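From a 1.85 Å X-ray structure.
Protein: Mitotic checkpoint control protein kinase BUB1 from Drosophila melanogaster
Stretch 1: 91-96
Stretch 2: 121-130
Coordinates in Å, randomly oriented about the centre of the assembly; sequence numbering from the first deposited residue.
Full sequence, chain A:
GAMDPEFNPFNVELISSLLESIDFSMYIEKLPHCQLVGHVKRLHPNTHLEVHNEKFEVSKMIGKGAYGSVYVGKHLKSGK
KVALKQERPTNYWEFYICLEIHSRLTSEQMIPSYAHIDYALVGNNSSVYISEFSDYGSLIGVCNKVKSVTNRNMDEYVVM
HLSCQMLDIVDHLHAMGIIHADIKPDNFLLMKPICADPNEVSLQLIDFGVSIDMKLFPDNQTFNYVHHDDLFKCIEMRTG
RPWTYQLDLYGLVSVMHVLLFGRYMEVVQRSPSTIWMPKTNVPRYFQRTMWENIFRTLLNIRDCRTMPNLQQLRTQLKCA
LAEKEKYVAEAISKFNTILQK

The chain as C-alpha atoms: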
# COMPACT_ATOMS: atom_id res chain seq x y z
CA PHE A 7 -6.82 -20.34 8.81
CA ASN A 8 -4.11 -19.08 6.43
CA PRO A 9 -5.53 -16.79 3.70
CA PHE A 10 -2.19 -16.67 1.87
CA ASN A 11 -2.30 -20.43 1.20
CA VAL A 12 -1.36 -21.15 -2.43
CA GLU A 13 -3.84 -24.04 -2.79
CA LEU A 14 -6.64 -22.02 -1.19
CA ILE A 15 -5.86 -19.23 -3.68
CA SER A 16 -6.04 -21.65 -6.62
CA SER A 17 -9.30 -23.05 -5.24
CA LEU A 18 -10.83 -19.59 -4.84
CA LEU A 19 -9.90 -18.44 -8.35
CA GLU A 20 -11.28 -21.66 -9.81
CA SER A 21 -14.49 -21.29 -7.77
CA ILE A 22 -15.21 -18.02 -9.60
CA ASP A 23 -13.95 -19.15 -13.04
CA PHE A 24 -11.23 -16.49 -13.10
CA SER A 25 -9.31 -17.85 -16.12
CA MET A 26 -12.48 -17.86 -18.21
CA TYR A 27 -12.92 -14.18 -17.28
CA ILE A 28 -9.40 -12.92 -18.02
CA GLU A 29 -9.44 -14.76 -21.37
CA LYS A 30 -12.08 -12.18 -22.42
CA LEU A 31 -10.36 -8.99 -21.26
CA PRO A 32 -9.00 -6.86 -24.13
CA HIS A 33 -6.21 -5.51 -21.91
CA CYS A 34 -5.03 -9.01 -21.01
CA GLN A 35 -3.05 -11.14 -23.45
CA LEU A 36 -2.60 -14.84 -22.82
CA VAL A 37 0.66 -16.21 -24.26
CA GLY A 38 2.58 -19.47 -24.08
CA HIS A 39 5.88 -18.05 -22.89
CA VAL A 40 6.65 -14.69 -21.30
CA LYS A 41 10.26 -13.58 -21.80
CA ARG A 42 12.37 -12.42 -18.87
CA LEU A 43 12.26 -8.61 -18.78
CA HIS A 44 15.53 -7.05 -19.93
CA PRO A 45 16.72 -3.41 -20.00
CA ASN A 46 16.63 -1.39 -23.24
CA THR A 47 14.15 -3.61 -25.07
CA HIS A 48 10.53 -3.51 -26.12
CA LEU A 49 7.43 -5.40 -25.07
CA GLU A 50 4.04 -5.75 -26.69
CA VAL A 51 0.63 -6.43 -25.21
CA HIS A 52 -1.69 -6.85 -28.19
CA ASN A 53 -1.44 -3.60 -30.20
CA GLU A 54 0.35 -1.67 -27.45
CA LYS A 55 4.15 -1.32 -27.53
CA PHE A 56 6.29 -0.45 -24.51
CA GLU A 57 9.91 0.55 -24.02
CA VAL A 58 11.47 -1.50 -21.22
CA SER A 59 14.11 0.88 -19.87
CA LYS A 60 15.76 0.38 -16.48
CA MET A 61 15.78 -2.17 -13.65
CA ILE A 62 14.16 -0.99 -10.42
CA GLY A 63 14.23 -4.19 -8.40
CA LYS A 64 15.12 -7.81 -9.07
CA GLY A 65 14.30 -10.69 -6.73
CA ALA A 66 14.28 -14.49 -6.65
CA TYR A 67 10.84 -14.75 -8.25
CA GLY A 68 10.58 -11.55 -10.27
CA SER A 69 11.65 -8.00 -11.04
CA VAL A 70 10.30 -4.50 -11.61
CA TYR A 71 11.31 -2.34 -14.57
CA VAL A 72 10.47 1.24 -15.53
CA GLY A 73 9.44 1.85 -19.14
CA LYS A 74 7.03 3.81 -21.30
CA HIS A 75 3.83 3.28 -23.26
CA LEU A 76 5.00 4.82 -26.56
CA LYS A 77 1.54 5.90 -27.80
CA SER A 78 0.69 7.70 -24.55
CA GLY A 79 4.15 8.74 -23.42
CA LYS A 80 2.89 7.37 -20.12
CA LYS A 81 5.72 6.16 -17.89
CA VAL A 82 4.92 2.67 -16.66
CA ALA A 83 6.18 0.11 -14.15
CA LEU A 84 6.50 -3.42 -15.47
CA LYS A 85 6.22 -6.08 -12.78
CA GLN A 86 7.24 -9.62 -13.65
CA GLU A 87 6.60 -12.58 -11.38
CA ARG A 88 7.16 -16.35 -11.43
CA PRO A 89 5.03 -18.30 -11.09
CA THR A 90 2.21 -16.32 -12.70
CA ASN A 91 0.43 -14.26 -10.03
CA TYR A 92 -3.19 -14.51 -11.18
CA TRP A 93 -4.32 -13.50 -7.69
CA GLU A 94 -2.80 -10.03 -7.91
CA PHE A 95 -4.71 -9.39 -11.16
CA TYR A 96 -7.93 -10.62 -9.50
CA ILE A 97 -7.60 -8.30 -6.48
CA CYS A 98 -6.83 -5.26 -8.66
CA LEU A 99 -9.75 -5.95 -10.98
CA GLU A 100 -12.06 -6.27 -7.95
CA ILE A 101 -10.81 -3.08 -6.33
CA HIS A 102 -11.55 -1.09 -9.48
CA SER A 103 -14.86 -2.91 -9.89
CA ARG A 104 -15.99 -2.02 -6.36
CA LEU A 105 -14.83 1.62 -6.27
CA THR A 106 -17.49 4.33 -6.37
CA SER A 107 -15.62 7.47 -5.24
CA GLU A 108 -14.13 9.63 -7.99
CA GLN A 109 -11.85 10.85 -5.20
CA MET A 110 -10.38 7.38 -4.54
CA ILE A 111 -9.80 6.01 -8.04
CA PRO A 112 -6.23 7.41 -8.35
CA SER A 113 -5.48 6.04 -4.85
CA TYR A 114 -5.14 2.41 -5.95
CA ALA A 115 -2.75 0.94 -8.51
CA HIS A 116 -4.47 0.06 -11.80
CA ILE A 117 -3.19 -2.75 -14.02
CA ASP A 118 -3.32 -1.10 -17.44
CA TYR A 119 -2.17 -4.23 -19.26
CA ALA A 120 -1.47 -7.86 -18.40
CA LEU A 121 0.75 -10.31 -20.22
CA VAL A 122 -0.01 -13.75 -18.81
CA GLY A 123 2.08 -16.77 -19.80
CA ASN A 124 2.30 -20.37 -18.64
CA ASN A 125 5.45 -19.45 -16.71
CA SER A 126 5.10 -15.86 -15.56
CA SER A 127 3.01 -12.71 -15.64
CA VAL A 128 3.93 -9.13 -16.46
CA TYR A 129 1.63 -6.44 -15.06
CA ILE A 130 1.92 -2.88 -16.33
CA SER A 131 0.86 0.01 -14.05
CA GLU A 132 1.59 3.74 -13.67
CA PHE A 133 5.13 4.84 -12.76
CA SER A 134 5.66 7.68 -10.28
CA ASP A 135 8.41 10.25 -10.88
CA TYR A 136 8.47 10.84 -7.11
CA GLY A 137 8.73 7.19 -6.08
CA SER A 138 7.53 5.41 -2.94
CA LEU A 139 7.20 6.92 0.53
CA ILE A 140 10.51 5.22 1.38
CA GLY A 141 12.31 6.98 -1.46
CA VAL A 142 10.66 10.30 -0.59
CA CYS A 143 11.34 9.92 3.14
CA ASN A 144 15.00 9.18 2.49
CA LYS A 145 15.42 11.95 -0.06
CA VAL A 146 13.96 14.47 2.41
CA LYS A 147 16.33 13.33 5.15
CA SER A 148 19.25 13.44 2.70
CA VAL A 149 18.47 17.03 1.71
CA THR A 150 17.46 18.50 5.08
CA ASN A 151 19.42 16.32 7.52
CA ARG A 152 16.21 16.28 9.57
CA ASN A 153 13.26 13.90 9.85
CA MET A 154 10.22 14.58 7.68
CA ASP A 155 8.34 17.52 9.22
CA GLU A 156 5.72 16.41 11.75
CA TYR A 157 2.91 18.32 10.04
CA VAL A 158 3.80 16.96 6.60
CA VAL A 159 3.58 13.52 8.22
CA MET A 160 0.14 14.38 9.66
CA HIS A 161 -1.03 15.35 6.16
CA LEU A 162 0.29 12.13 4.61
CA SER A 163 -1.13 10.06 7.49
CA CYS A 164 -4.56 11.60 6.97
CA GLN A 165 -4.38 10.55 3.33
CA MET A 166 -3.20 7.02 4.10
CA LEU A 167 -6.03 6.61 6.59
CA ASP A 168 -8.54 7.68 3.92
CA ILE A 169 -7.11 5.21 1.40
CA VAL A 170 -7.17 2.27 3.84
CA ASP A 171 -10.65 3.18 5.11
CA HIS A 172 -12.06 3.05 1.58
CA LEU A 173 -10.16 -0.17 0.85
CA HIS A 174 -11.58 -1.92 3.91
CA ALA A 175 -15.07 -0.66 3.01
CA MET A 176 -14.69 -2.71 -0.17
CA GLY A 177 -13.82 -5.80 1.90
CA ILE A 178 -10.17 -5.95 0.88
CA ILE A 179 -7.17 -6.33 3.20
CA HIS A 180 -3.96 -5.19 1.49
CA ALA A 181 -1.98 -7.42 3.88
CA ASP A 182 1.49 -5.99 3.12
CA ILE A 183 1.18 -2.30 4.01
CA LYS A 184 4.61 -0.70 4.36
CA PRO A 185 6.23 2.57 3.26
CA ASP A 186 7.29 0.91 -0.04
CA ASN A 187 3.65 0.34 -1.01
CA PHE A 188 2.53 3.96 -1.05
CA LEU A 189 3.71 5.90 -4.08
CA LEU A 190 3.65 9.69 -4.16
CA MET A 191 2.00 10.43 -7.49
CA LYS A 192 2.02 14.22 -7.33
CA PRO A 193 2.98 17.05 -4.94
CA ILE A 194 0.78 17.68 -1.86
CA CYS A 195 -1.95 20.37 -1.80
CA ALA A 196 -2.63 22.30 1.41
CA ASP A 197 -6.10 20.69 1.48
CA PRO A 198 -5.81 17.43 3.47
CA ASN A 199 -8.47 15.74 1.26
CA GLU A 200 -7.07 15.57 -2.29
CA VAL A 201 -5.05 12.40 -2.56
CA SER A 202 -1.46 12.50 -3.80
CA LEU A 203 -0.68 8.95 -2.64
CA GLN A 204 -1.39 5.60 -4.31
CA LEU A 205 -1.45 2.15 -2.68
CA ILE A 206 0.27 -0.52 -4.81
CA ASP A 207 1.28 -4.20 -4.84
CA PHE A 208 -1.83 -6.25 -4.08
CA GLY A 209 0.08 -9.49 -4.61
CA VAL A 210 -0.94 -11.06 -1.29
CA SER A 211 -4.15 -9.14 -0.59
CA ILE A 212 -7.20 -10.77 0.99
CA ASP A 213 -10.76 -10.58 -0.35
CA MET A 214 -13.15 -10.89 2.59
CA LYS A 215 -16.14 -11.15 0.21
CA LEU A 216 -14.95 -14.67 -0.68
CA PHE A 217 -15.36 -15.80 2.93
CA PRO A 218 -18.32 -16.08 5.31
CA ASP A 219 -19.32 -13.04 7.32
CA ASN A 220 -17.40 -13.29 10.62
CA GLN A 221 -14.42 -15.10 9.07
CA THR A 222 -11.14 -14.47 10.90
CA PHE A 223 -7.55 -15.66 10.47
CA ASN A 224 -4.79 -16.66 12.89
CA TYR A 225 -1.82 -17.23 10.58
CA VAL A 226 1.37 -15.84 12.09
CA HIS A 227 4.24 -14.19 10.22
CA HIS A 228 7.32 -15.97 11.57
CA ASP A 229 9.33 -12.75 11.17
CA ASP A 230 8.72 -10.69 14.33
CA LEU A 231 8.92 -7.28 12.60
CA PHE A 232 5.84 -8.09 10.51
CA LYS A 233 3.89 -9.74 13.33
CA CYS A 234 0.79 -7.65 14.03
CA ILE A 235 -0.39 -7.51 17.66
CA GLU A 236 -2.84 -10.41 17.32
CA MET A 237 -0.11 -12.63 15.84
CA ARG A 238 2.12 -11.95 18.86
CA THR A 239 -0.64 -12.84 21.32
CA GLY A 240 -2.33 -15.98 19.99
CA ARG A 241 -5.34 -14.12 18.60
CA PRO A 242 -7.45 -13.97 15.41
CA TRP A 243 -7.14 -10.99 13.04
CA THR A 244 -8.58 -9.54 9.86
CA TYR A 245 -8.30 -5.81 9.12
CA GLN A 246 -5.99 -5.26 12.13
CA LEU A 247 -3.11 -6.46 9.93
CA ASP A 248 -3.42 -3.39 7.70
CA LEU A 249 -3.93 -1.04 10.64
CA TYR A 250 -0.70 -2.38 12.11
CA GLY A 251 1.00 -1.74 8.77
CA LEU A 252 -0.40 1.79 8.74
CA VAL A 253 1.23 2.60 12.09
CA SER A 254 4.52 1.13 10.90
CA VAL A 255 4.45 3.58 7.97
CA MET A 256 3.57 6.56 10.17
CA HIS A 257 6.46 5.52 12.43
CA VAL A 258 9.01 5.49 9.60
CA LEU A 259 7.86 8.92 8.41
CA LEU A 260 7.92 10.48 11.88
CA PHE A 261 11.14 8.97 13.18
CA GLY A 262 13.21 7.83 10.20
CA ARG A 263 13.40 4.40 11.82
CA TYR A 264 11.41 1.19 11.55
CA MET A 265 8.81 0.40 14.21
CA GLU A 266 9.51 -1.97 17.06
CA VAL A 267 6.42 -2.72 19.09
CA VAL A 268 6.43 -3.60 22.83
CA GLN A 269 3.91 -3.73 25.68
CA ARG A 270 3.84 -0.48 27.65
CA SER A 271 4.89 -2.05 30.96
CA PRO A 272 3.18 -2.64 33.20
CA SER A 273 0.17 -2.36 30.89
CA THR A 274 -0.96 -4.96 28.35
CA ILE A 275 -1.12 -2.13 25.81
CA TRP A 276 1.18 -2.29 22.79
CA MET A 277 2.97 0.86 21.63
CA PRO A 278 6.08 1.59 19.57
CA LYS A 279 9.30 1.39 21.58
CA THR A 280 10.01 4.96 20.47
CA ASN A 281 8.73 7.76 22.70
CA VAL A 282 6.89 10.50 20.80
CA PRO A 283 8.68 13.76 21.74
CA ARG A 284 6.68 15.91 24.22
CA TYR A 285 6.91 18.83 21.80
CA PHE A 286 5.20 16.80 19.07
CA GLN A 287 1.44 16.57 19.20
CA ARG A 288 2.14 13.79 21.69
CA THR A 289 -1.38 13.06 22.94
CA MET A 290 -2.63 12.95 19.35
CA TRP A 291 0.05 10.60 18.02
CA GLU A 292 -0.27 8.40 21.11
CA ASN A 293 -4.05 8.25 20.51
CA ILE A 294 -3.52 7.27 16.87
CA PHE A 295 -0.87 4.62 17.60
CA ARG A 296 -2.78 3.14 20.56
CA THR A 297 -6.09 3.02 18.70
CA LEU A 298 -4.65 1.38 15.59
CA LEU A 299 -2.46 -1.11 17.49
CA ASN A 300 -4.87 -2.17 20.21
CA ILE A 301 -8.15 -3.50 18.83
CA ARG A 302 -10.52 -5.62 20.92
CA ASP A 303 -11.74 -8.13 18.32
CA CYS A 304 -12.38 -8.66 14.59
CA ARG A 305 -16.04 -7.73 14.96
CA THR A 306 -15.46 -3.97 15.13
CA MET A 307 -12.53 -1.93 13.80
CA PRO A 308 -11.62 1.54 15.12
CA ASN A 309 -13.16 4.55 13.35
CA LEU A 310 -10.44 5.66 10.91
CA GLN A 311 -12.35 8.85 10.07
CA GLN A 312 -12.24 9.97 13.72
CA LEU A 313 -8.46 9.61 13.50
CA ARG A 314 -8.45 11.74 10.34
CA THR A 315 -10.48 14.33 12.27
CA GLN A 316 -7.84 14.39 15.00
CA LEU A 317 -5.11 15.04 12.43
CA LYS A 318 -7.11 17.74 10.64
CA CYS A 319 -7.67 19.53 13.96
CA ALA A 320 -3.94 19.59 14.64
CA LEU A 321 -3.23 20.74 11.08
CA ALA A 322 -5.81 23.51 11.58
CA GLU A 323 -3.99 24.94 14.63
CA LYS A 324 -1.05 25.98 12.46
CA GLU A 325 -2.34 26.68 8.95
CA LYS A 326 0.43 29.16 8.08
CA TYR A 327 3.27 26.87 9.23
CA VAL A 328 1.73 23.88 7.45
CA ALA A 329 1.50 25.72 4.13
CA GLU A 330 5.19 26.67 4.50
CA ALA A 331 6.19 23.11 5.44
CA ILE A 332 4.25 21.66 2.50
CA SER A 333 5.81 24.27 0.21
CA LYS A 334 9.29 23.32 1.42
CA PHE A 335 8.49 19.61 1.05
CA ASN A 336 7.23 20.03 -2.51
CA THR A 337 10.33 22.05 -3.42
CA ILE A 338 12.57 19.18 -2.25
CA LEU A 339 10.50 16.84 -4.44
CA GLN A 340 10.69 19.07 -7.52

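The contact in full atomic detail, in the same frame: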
# COMPACT_ATOMS: atom_id res chain seq x y z
N ASN A 91 1.26 -14.70 -11.15
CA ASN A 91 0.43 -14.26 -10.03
C ASN A 91 -0.94 -13.83 -10.55
O ASN A 91 -1.18 -12.65 -10.82
CB ASN A 91 1.11 -13.14 -9.25
CG ASN A 91 0.48 -12.91 -7.89
OD1 ASN A 91 -0.69 -13.23 -7.67
ND2 ASN A 91 1.26 -12.36 -6.96
N TYR A 92 -1.83 -14.80 -10.73
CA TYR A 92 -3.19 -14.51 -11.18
C TYR A 92 -3.91 -13.73 -10.09
O TYR A 92 -4.71 -12.83 -10.38
CB TYR A 92 -3.95 -15.80 -11.47
CG TYR A 92 -3.37 -16.61 -12.60
CD1 TYR A 92 -3.68 -16.31 -13.92
CD2 TYR A 92 -2.51 -17.68 -12.35
CE1 TYR A 92 -3.15 -17.05 -14.96
CE2 TYR A 92 -1.98 -18.43 -13.39
CZ TYR A 92 -2.30 -18.10 -14.69
OH TYR A 92 -1.78 -18.82 -15.73
N TRP A 93 -3.62 -14.08 -8.84
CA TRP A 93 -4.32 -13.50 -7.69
C TRP A 93 -4.20 -11.99 -7.64
O TRP A 93 -5.18 -11.29 -7.37
CB TRP A 93 -3.78 -14.12 -6.40
CG TRP A 93 -4.46 -13.61 -5.16
CD1 TRP A 93 -3.95 -12.74 -4.23
CD2 TRP A 93 -5.77 -13.96 -4.70
NE1 TRP A 93 -4.87 -12.52 -3.23
CE2 TRP A 93 -6.00 -13.26 -3.50
CE3 TRP A 93 -6.78 -14.79 -5.20
CZ2 TRP A 93 -7.20 -13.38 -2.78
CZ3 TRP A 93 -7.96 -14.90 -4.49
CH2 TRP A 93 -8.16 -14.20 -3.30
N GLU A 94 -3.00 -11.48 -7.90
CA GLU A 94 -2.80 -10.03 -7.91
C GLU A 94 -3.72 -9.34 -8.92
O GLU A 94 -4.30 -8.29 -8.62
CB GLU A 94 -1.33 -9.71 -8.18
CG GLU A 94 -1.05 -8.23 -8.34
CD GLU A 94 0.43 -7.95 -8.39
OE1 GLU A 94 1.22 -8.92 -8.35
OE2 GLU A 94 0.79 -6.76 -8.46
N PHE A 95 -3.86 -9.93 -10.11
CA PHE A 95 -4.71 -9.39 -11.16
C PHE A 95 -6.16 -9.41 -10.66
O PHE A 95 -6.88 -8.42 -10.81
CB PHE A 95 -4.54 -10.21 -12.46
CG PHE A 95 -5.10 -9.54 -13.70
CD1 PHE A 95 -5.36 -8.17 -13.73
CD2 PHE A 95 -5.36 -10.30 -14.84
CE1 PHE A 95 -5.88 -7.57 -14.88
CE2 PHE A 95 -5.87 -9.71 -16.00
CZ PHE A 95 -6.14 -8.34 -16.02
N TYR A 96 -6.57 -10.52 -10.05
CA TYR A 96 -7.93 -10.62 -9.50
C TYR A 96 -8.24 -9.50 -8.50
O TYR A 96 -9.26 -8.83 -8.63
CB TYR A 96 -8.16 -11.99 -8.83
CG TYR A 96 -9.40 -11.99 -7.94
CD1 TYR A 96 -10.67 -12.11 -8.48
CD2 TYR A 96 -9.29 -11.87 -6.55
CE1 TYR A 96 -11.81 -12.10 -7.67
CE2 TYR A 96 -10.41 -11.85 -5.73
CZ TYR A 96 -11.67 -11.97 -6.30
OH TYR A 96 -12.79 -11.96 -5.50
N LEU A 121 0.25 -9.26 -19.35
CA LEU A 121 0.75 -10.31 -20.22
C LEU A 121 0.88 -11.55 -19.35
O LEU A 121 1.65 -11.56 -18.39
CB LEU A 121 2.10 -9.91 -20.80
CG LEU A 121 2.71 -10.77 -21.90
CD1 LEU A 121 1.82 -10.76 -23.14
CD2 LEU A 121 4.12 -10.30 -22.24
N VAL A 122 0.10 -12.58 -19.67
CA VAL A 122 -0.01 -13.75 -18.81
C VAL A 122 0.41 -15.04 -19.53
O VAL A 122 -0.32 -15.55 -20.39
CB VAL A 122 -1.45 -13.89 -18.27
CG1 VAL A 122 -1.57 -15.09 -17.38
CG2 VAL A 122 -1.85 -12.63 -17.51
N GLY A 123 1.58 -15.56 -19.18
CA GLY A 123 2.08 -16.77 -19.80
C GLY A 123 1.94 -17.98 -18.91
O GLY A 123 1.48 -17.87 -17.77
N ASN A 124 2.33 -19.14 -19.42
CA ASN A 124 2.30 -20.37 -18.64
C ASN A 124 3.24 -20.24 -17.44
O ASN A 124 2.97 -20.78 -16.37
CB ASN A 124 2.76 -21.56 -19.50
CG ASN A 124 1.97 -21.71 -20.80
OD1 ASN A 124 0.79 -21.37 -20.88
ND2 ASN A 124 2.63 -22.26 -21.81
N ASN A 125 4.33 -19.50 -17.64
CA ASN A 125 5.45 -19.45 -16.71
C ASN A 125 5.47 -18.24 -15.79
O ASN A 125 5.95 -18.32 -14.65
CB ASN A 125 6.75 -19.44 -17.53
CG ASN A 125 6.83 -18.23 -18.47
OD1 ASN A 125 5.88 -17.92 -19.19
ND2 ASN A 125 7.97 -17.55 -18.44
N SER A 126 4.99 -17.11 -16.29
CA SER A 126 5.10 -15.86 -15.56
C SER A 126 4.10 -14.85 -16.08
O SER A 126 3.53 -15.01 -17.17
CB SER A 126 6.51 -15.27 -15.70
OG SER A 126 6.87 -15.13 -17.06
N SER A 127 3.88 -13.81 -15.28
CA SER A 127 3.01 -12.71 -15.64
C SER A 127 3.85 -11.44 -15.71
O SER A 127 4.90 -11.35 -15.06
CB SER A 127 1.90 -12.54 -14.60
OG SER A 127 2.44 -12.50 -13.28
N VAL A 128 3.39 -10.48 -16.51
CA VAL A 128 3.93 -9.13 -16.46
C VAL A 128 2.74 -8.20 -16.35
O VAL A 128 1.87 -8.20 -17.22
CB VAL A 128 4.76 -8.76 -17.70
CG1 VAL A 128 5.08 -7.28 -17.69
CG2 VAL A 128 6.06 -9.58 -17.76
N TYR A 129 2.69 -7.43 -15.26
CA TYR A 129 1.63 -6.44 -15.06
C TYR A 129 2.19 -5.03 -15.22
O TYR A 129 3.22 -4.67 -14.64
CB TYR A 129 0.99 -6.62 -13.67
CG TYR A 129 0.29 -7.96 -13.51
CD1 TYR A 129 -0.59 -8.41 -14.49
CD2 TYR A 129 0.54 -8.77 -12.41
CE1 TYR A 129 -1.22 -9.63 -14.36
CE2 TYR A 129 -0.09 -9.99 -12.28
CZ TYR A 129 -0.96 -10.42 -13.25
OH TYR A 129 -1.58 -11.64 -13.11
N ILE A 130 1.49 -4.23 -16.02
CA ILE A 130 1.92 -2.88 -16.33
C ILE A 130 1.01 -1.86 -15.63
O ILE A 130 -0.21 -1.86 -15.84
CB ILE A 130 1.88 -2.64 -17.85
CG1 ILE A 130 2.85 -3.62 -18.54
CG2 ILE A 130 2.25 -1.21 -18.18
CD1 ILE A 130 2.83 -3.59 -20.07
O HOH W 1 -0.09 -21.26 -15.28

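The contact is small, with 330 Å² buried over both sides, and it joins the first turn of a helix to a β-hairpin. The axes of helix 92-96 and strand 127-130 approach to 9.9 Å and run at 27° in the same general direction, a gap wide enough that side chains must bridge it.

Tyr 129 does most of the bridging. Its CA-to-CB bond points toward the helix, and with chi1 at -64° (m) the ring spans the gap and delivers its hydroxyl to the helix start. There Tyr 129 OH donates to the carbonyl O of Asn 91 at 2.5 Å, a short bond in which the acceptor lies near the plane of the ring. Tyr 129 OH also sits 3.8 Å from CA of Tyr 92 and 3.4 Å from CB of Phe 95, so the polar tip is packed closely by the turn it binds. Tyrosine suits this position because the ring fills the space while the hydroxyl satisfies a carbonyl; 103 Å² of it is covered, the largest share of any residue here.

Asn 91 is fastened through both ends of its backbone. Its N donates to OG of Ser 127 at 3.3 Å with an N-H...O angle of 163°; the p rotamer of Ser 127 (chi1 50°), on a CB pointing toward the helix, places the hydroxyl for this bond. Meanwhile the Asn 91 side chain serves its own helix: at chi1 -164° (t), OD1 accepts from N of Glu 94 at 2.9 Å and 157°, an N-cap.

Phe 95, chi1 -165° (t), adds apolar packing against Tyr 129. Its CB lies 3.7 Å from CZ of Tyr 129, and the two rings, with centroids 5.5 Å apart and planes at 38°, meet obliquely. Glu 94 is extended (chi1 174°, chi2 171°, both t), passing the Tyr 129 ring with CD 4.1 Å from CD2; its carboxylate oxygens are hydrogen-bonded elsewhere in the structure.

Tyr 92 reaches the other strand of the hairpin. Its CA-to-CB bond points away, but chi1 of -64° (m) brings the end of the side chain back, so that CE1 touches CG1 of Val 122 at 3.5 Å. Val 122 is t (chi1 -180°), with its CA-to-CB bond toward the helix, offering a compact methyl to the ring. At the partly exposed margin, water 1 lies 3.0 Å from OH of Tyr 92 and donates to O of Asn 124 at 3.3 Å, linking the tyrosine to the hairpin turn.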